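Local atomic coordinates of dally-like, isoform A (Drosophila melanogaster, PDB entry 6XTZ), a protein that binds Wnt and Hedgehog family proteins as a cell-surface glypican, and shields the palmitoleate lipid of Wnt so that signalling can act at a distance. Residues Gly111-Tyr114 / Glu115-Ser118; Lys145-Asn148 / Thr149-Gln152; Glu174-Lys177 / Glu178-Pro181; Asp443-Val446 / Arg447-Arg450. The protein carries 5 engineered substitutions. One frame throughout, in Å; residues are numbered along the deposited sequence.

Interaction 1. Residues Gly111-Tyr114 / Glu115-Ser118; sequences GVIY and ERNS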
# COMPACT_ATOMS: atom_id res chain seq x y z
N GLY A 111 -3.27 41.93 -16.30
CA GLY A 111 -2.25 42.83 -16.78
C GLY A 111 -1.11 43.04 -15.79
O GLY A 111 -0.73 42.14 -15.04
N VAL A 112 -0.57 44.26 -15.80
CA VAL A 112 0.64 44.56 -15.04
C VAL A 112 0.37 44.56 -13.54
O VAL A 112 1.28 44.28 -12.74
CB VAL A 112 1.23 45.91 -15.52
CG1 VAL A 112 2.44 46.31 -14.70
CG2 VAL A 112 1.59 45.82 -16.99
N ILE A 113 -0.86 44.83 -13.12
CA ILE A 113 -1.17 44.82 -11.69
C ILE A 113 -0.98 43.43 -11.11
O ILE A 113 -0.64 43.28 -9.93
CB ILE A 113 -2.59 45.37 -11.43
CG1 ILE A 113 -2.82 45.56 -9.93
CG2 ILE A 113 -3.64 44.43 -12.00
CD1 ILE A 113 -4.15 46.19 -9.59
N TYR A 114 -1.19 42.38 -11.91
CA TYR A 114 -0.89 41.03 -11.44
C TYR A 114 0.60 40.74 -11.56
O TYR A 114 1.22 40.23 -10.61
CB TYR A 114 -1.69 39.99 -12.22
CG TYR A 114 -1.16 38.58 -12.04
CD1 TYR A 114 -1.45 37.86 -10.89
CD2 TYR A 114 -0.37 37.98 -13.01
CE1 TYR A 114 -0.96 36.57 -10.71
CE2 TYR A 114 0.12 36.70 -12.84
CZ TYR A 114 -0.18 36.00 -11.69
OH TYR A 114 0.31 34.73 -11.52
N GLU A 115 1.19 41.04 -12.72
CA GLU A 115 2.61 40.78 -12.93
C GLU A 115 3.48 41.51 -11.92
O GLU A 115 4.57 41.05 -11.58
CB GLU A 115 3.00 41.16 -14.36
CG GLU A 115 4.39 40.72 -14.78
CD GLU A 115 4.66 40.96 -16.26
OE1 GLU A 115 3.69 41.16 -17.01
OE2 GLU A 115 5.84 40.96 -16.66
N ARG A 116 3.00 42.65 -11.42
CA ARG A 116 3.71 43.37 -10.37
C ARG A 116 3.79 42.54 -9.09
O ARG A 116 4.80 42.58 -8.37
CB ARG A 116 3.02 44.71 -10.10
CG ARG A 116 3.94 45.91 -10.09
CD ARG A 116 3.18 47.15 -10.52
NE ARG A 116 1.89 47.25 -9.86
CZ ARG A 116 0.91 48.07 -10.24
NH1 ARG A 116 1.09 48.88 -11.28
NH2 ARG A 116 -0.24 48.09 -9.58
N ASN A 117 2.73 41.78 -8.79
CA ASN A 117 2.68 40.94 -7.60
C ASN A 117 2.72 39.45 -7.94
O ASN A 117 2.27 38.63 -7.14
CB ASN A 117 1.43 41.25 -6.78
CG ASN A 117 1.23 42.73 -6.57
OD1 ASN A 117 0.12 43.23 -6.72
ND2 ASN A 117 2.29 43.44 -6.23
N SER A 118 3.23 39.10 -9.12
CA SER A 118 3.28 37.69 -9.51
C SER A 118 4.15 36.88 -8.55
O SER A 118 3.94 35.68 -8.40
CB SER A 118 3.79 37.55 -10.94
OG SER A 118 5.14 37.97 -11.04
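Glu115 N reaches back to Gly111 O over 3.2 Å, almost straight (172°) and in the carbonyl plane. Arg116 N bonds Val112 O at 2.7 Å, less straight and tilted from the carbonyl plane; these two i to i+4 bonds define the short helix 112-116. Beyond them the pattern tightens to three residues: Asn117 N meets Tyr114 O in a weak bond, its angle only 128°, and Ser118 OG donates to Glu115 O at 3.2 Å. Gly111, with positive phi, follows helix 51-110 and is the N-cap of this one.

Van der Waals contacts follow the same turn. Bent at chi3 (45°), the Arg116 chain lays one face of its guanidinium over Ile113 CA, 3.9 Å from the plane and toward the rim, and NH2 comes within 3.6 Å of Ile113 CG1. Ser118 CB lies over one face of the Tyr114 ring, 4.2 Å from CE2. That ring packs against helix 51-110, edge-to-face with Phe106, and also meets Phe121; Arg116 NH2 is hydrogen-bonded to a bound glycerol, probably from the crystallisation liquor.

The buried Tyr114 thus ties the turn to the long helix, while Val112, Ile113, Glu115 and Arg116 are exposed, the one guanidinium partly shielded by aliphatic carbon.

Interaction 2. Residues Lys145-Asn148 / Thr149-Gln152; sequences KFFN and TLYQ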
# COMPACT_ATOMS: atom_id res chain seq x y z
N LYS A 145 -0.28 33.01 5.37
CA LYS A 145 0.65 34.08 5.04
C LYS A 145 0.45 34.58 3.61
O LYS A 145 0.73 35.74 3.31
CB LYS A 145 2.09 33.61 5.23
CG LYS A 145 2.45 33.28 6.67
CD LYS A 145 3.93 32.96 6.81
CE LYS A 145 4.31 32.73 8.27
NZ LYS A 145 5.76 32.41 8.42
N PHE A 146 -0.04 33.71 2.72
CA PHE A 146 -0.34 34.12 1.36
C PHE A 146 -1.45 35.16 1.32
O PHE A 146 -1.32 36.21 0.70
CB PHE A 146 -0.70 32.90 0.52
CG PHE A 146 -1.23 33.22 -0.85
CD1 PHE A 146 -0.38 33.68 -1.84
CD2 PHE A 146 -2.57 33.05 -1.14
CE1 PHE A 146 -0.87 33.97 -3.10
CE2 PHE A 146 -3.06 33.34 -2.40
CZ PHE A 146 -2.21 33.81 -3.39
N PHE A 147 -2.57 34.87 2.00
CA PHE A 147 -3.68 35.82 2.00
C PHE A 147 -3.38 37.04 2.87
O PHE A 147 -3.89 38.13 2.59
CB PHE A 147 -4.96 35.13 2.47
CG PHE A 147 -5.54 34.19 1.46
CD1 PHE A 147 -6.19 34.67 0.34
CD2 PHE A 147 -5.43 32.82 1.63
CE1 PHE A 147 -6.72 33.81 -0.60
CE2 PHE A 147 -5.96 31.95 0.70
CZ PHE A 147 -6.61 32.44 -0.42
N ASN A 148 -2.56 36.88 3.91
CA ASN A 148 -2.16 38.03 4.72
C ASN A 148 -1.41 39.05 3.87
O ASN A 148 -1.64 40.26 3.99
CB ASN A 148 -1.30 37.57 5.90
CG ASN A 148 -0.87 38.73 6.78
OD1 ASN A 148 0.17 39.34 6.56
ND2 ASN A 148 -1.67 39.03 7.79
N THR A 149 -0.50 38.58 3.00
CA THR A 149 0.18 39.48 2.08
C THR A 149 -0.82 40.13 1.13
O THR A 149 -0.72 41.33 0.83
CB THR A 149 1.25 38.72 1.31
OG1 THR A 149 2.22 38.19 2.22
CG2 THR A 149 1.96 39.63 0.32
N LEU A 150 -1.79 39.36 0.64
CA LEU A 150 -2.85 39.94 -0.19
C LEU A 150 -3.69 40.93 0.60
O LEU A 150 -4.12 41.96 0.06
CB LEU A 150 -3.73 38.83 -0.77
CG LEU A 150 -3.41 38.35 -2.19
CD1 LEU A 150 -1.95 38.00 -2.34
CD2 LEU A 150 -4.29 37.16 -2.56
N TYR A 151 -3.93 40.65 1.88
CA TYR A 151 -4.68 41.58 2.71
C TYR A 151 -3.95 42.91 2.83
O TYR A 151 -4.57 43.98 2.83
CB TYR A 151 -4.92 40.98 4.10
CG TYR A 151 -5.84 39.79 4.13
CD1 TYR A 151 -6.67 39.48 3.06
CD2 TYR A 151 -5.89 38.96 5.25
CE1 TYR A 151 -7.51 38.39 3.09
CE2 TYR A 151 -6.73 37.86 5.29
CZ TYR A 151 -7.54 37.58 4.21
OH TYR A 151 -8.38 36.49 4.25
N GLN A 152 -2.62 42.87 2.94
CA GLN A 152 -1.84 44.10 3.06
C GLN A 152 -1.85 44.89 1.77
O GLN A 152 -2.08 46.11 1.78
CB GLN A 152 -0.40 43.76 3.48
CG GLN A 152 -0.29 43.03 4.80
CD GLN A 152 1.15 42.72 5.17
OE1 GLN A 152 2.01 43.60 5.13
NE2 GLN A 152 1.41 41.47 5.52
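Tyr151 lies back over Phe147, and its side chain can be followed outward. CB is 3.4 Å from Phe147 O, and CG is closer still, at 3.0 Å. With CG beside the backbone N (chi1 -67°) and the ring turned by chi2 of -16°, the ring sets one face against that carbonyl oxygen, which also accepts Tyr151 N at 2.6 Å. Farther out, Phe147 CB lies over the ring face, 4.3 Å from its centroid, a CH-pi contact with CZ as its nearest ring atom, and OH lies beside the same carbon. With an alanine here, Phe147 CB would probably lose its aromatic cover and Phe182 its edge-to-face partner.

One residue on, Gln152 NE2 donates to Asn148 OD1 at 2.7 Å, the amide planes 71° apart. Thr149 turns OG1 onto Lys145 O (3.1 Å), which thereby takes two donors from one residue. Leu150 CD2 meets Phe146 CE2 at 4.0 Å.

Three helices pack against this part of helix 139-158. Asn148 OD1 also bonds Ser173 of helix 169-176; Phe147 and Tyr151 pack on Pro186 of helix 185-216; Phe146, which lines the O-palmitoleoyl serine pocket, touches Val120 and Leu124 of helix 118-134.

Interaction 3. Residues Glu174-Lys177 / Glu178-Pro181; sequences EHMK and ELKP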
# COMPACT_ATOMS: atom_id res chain seq x y z
N GLU A 174 -0.23 42.36 11.38
CA GLU A 174 -0.75 41.78 12.61
C GLU A 174 -2.25 41.95 12.74
O GLU A 174 -2.93 41.07 13.28
CB GLU A 174 -0.04 42.39 13.82
CG GLU A 174 1.32 41.77 14.13
CD GLU A 174 1.19 40.37 14.71
OE1 GLU A 174 0.11 40.03 15.24
OE2 GLU A 174 2.18 39.61 14.64
N HIS A 175 -2.79 43.07 12.25
CA HIS A 175 -4.23 43.30 12.35
C HIS A 175 -5.00 42.54 11.28
O HIS A 175 -6.16 42.16 11.51
CB HIS A 175 -4.53 44.79 12.27
CG HIS A 175 -4.15 45.55 13.51
ND1 HIS A 175 -4.65 46.80 13.81
CD2 HIS A 175 -3.32 45.22 14.53
CE1 HIS A 175 -4.14 47.21 14.95
NE2 HIS A 175 -3.33 46.28 15.41
N MET A 176 -4.40 42.31 10.11
CA MET A 176 -5.05 41.52 9.08
C MET A 176 -5.14 40.04 9.43
O MET A 176 -5.85 39.30 8.74
CB MET A 176 -4.33 41.69 7.74
CG MET A 176 -4.58 43.03 7.06
SD MET A 176 -6.32 43.31 6.68
CE MET A 176 -6.23 44.94 5.94
N LYS A 177 -4.43 39.60 10.47
CA LYS A 177 -4.50 38.19 10.86
C LYS A 177 -5.86 37.83 11.42
O LYS A 177 -6.35 36.71 11.21
CB LYS A 177 -3.39 37.87 11.87
CG LYS A 177 -1.99 37.91 11.29
CD LYS A 177 -0.96 37.42 12.30
CE LYS A 177 0.43 37.35 11.68
NZ LYS A 177 1.43 36.80 12.64
N GLU A 178 -6.49 38.75 12.15
CA GLU A 178 -7.80 38.51 12.74
C GLU A 178 -8.95 39.02 11.89
O GLU A 178 -10.11 38.65 12.15
CB GLU A 178 -7.88 39.14 14.14
CG GLU A 178 -7.64 40.65 14.16
CD GLU A 178 -7.79 41.24 15.55
OE1 GLU A 178 -7.48 42.44 15.71
OE2 GLU A 178 -8.21 40.51 16.47
N LEU A 179 -8.68 39.85 10.89
CA LEU A 179 -9.72 40.40 10.02
C LEU A 179 -9.95 39.48 8.83
O LEU A 179 -9.09 38.68 8.45
CB LEU A 179 -9.34 41.80 9.55
CG LEU A 179 -9.18 42.84 10.66
CD1 LEU A 179 -8.64 44.15 10.10
CD2 LEU A 179 -10.50 43.06 11.38
N LYS A 180 -11.13 39.61 8.23
CA LYS A 180 -11.54 38.79 7.09
C LYS A 180 -12.00 39.70 5.96
O LYS A 180 -13.20 39.82 5.69
CB LYS A 180 -12.64 37.81 7.49
CG LYS A 180 -12.26 36.88 8.62
CD LYS A 180 -11.03 36.04 8.27
CE LYS A 180 -10.61 35.15 9.43
NZ LYS A 180 -9.33 34.46 9.15
N PRO A 181 -11.07 40.35 5.26
CA PRO A 181 -11.47 41.33 4.23
C PRO A 181 -12.24 40.71 3.07
O PRO A 181 -13.11 41.38 2.50
CB PRO A 181 -10.13 41.91 3.75
CG PRO A 181 -9.13 41.54 4.81
CD PRO A 181 -9.60 40.25 5.38
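Met176 and Pro181 cross obliquely, the sulfur of one against the ring carbon of the other: Met176 SD is 3.8 Å from Pro181 CG. The first torsion and one bend carry the thioether there. Chi1 of -74° sets Met176 CG beside its own backbone N, and chi2 of -61° folds the chain so that SD, not the terminal methyl, makes the closest approach. Leu179 comes to the same sulfur with CD1, at 4.2 Å. The three apolar groups gather where helix 169-176 gives way to the loop, and Leu179 and Pro181 both rest on Ile314 of helix 296-322.

A second cluster is oriented on His175 O. Leu179 aims its branch point at this oxygen, CG at 3.2 Å, while Glu178 brings CG to 3.4 Å; chi1 of 59° places that carbon between backbone N and carbonyl carbon, folding the acid chain back along the helix. The amides of Glu178 and Leu179 both point to the same carbonyl, each at 3.5 Å and each weakly, as a helix frays into a turn.

Charged ends lie apart from this. Lys177, extended to its tip, runs back to Glu174, NZ to OE2 3.5 Å, a salt bridge one turn long. Lys180 finds its partner in Asp187 of helix 185-216. His175 touches Cys322, the disulfide partner of Cys171.

With the backbone bonds so weak, the chain's exit from the helix appears to be held chiefly by sulfur and hydrocarbon contacts on the buried side, while ion pairs mark the exposed one.

Interaction 4. Residues Asp443-Val446 / Arg447-Arg450; sequences DRIV and RDIR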
# COMPACT_ATOMS: atom_id res chain seq x y z
N ASP A 443 -7.05 11.69 -12.77
CA ASP A 443 -8.10 10.76 -12.38
C ASP A 443 -7.85 9.36 -12.94
O ASP A 443 -8.20 8.37 -12.29
CB ASP A 443 -9.47 11.27 -12.84
CG ASP A 443 -9.82 12.62 -12.24
OD1 ASP A 443 -8.97 13.22 -11.56
OD2 ASP A 443 -10.97 13.07 -12.44
N ARG A 444 -7.24 9.27 -14.12
CA ARG A 444 -7.00 7.97 -14.74
C ARG A 444 -5.99 7.16 -13.95
O ARG A 444 -6.16 5.95 -13.77
CB ARG A 444 -6.54 8.16 -16.18
CG ARG A 444 -7.55 8.87 -17.07
CD ARG A 444 -6.97 9.23 -18.43
NE ARG A 444 -6.59 8.05 -19.20
CZ ARG A 444 -6.10 8.09 -20.43
NH1 ARG A 444 -5.92 9.25 -21.04
NH2 ARG A 444 -5.78 6.96 -21.06
N ILE A 445 -4.92 7.80 -13.47
CA ILE A 445 -3.92 7.06 -12.71
C ILE A 445 -4.43 6.76 -11.30
O ILE A 445 -4.08 5.73 -10.72
CB ILE A 445 -2.58 7.83 -12.68
CG1 ILE A 445 -1.52 7.07 -11.89
CG2 ILE A 445 -2.76 9.23 -12.12
CD1 ILE A 445 -1.14 5.74 -12.49
N VAL A 446 -5.27 7.63 -10.75
CA VAL A 446 -5.88 7.35 -9.45
C VAL A 446 -6.84 6.17 -9.56
O VAL A 446 -6.86 5.29 -8.68
CB VAL A 446 -6.59 8.61 -8.90
CG1 VAL A 446 -7.47 8.25 -7.71
CG2 VAL A 446 -5.57 9.66 -8.50
N ARG A 447 -7.64 6.12 -10.63
CA ARG A 447 -8.52 4.97 -10.83
C ARG A 447 -7.72 3.70 -11.08
O ARG A 447 -8.11 2.61 -10.62
CB ARG A 447 -9.48 5.22 -11.99
CG ARG A 447 -10.50 6.32 -11.76
CD ARG A 447 -11.47 6.41 -12.93
NE ARG A 447 -11.99 7.76 -13.11
CZ ARG A 447 -13.06 8.24 -12.47
NH1 ARG A 447 -13.71 7.48 -11.60
NH2 ARG A 447 -13.46 9.48 -12.70
N ASP A 448 -6.61 3.81 -11.81
CA ASP A 448 -5.77 2.64 -12.07
C ASP A 448 -5.20 2.08 -10.78
O ASP A 448 -5.29 0.87 -10.52
CB ASP A 448 -4.66 3.01 -13.05
CG ASP A 448 -3.85 1.81 -13.50
OD1 ASP A 448 -4.28 0.67 -13.25
OD2 ASP A 448 -2.79 2.01 -14.12
N ILE A 449 -4.61 2.94 -9.95
CA ILE A 449 -4.07 2.51 -8.67
C ILE A 449 -5.17 1.95 -7.78
O ILE A 449 -5.00 0.90 -7.14
CB ILE A 449 -3.34 3.68 -7.99
CG1 ILE A 449 -2.06 4.02 -8.75
CG2 ILE A 449 -3.06 3.36 -6.53
CD1 ILE A 449 -1.42 5.32 -8.31
N ARG A 450 -6.32 2.62 -7.74
CA ARG A 450 -7.42 2.18 -6.88
C ARG A 450 -7.88 0.77 -7.25
O ARG A 450 -8.17 -0.05 -6.37
CB ARG A 450 -8.58 3.16 -6.98
CG ARG A 450 -9.78 2.79 -6.13
CD ARG A 450 -10.96 3.72 -6.40
NE ARG A 450 -12.08 3.47 -5.50
CZ ARG A 450 -13.21 4.16 -5.51
NH1 ARG A 450 -13.38 5.16 -6.37
NH2 ARG A 450 -14.18 3.87 -4.65
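Ile445 and Ile449 form the close side of this helical turn. Ile445 CG1 stands anti to its own nitrogen (chi1 -180°), bringing that carbon 4.0 Å from Ile449 CD1. Ile449 also presses CG1 to 3.3 Å from Ile445 O, the oxygen that receives Ile449 N at 2.9 Å in a nearly straight bond (170°). The other three i to i+4 bonds, such as Arg450 N to Val446 O, have the same length, so this part of the helix is regular.

The opposite charges of Asp443 and Arg447 meet far more loosely. Arg447 CG lies only 3.1 Å from Asp443 O, but its NH2 stays 4.4 Å from Asp443 OD2. That oxygen lies well out of the guanidinium plane, so no N-H points at it and any attraction is probably diffuse. Asp443 OD1 instead bonds Asn288 ND2.

Among the helices, Ile445, Val446 and Ile449 pack on helix 51-110, through Ile90 and Phe87 among others, and Ile449 also reaches Tyr203 and Leu207 of helix 185-216. Asp448 pairs with Arg452 within the same helix, while its salt bridge to Lys83 of helix 51-110 and that of Arg450 to Asp277 of helix 263-283 link neighbours. Helix 441-455 is thereby fastened to three long helices of the glypican core.

In the fold
Interactions 1, 2 and 3 cluster near one end of the elongated chain, whereas interaction 4 lies nearer its middle. Interactions 2 and 3 touch directly: Asn148 ND2 packs 3.8 Å from Met176 CB, joining helices 139-158 and 169-176, and Pro181 continues the contact in the following loop. Interaction 1 is a surface contact, and the other three are partly buried. Chemistry follows place: interaction 1 relies on backbone bonds, an arginine over aliphatic carbon and one buried tyrosine; interaction 2 is rich in aromatics and reaches the lipid pocket through Phe146; interaction 3 trades regular bonds for sulfur and proline packing; interaction 4 pairs an aliphatic face with salt bridges. Both interactions 2 and 4 pack on helix 185-216.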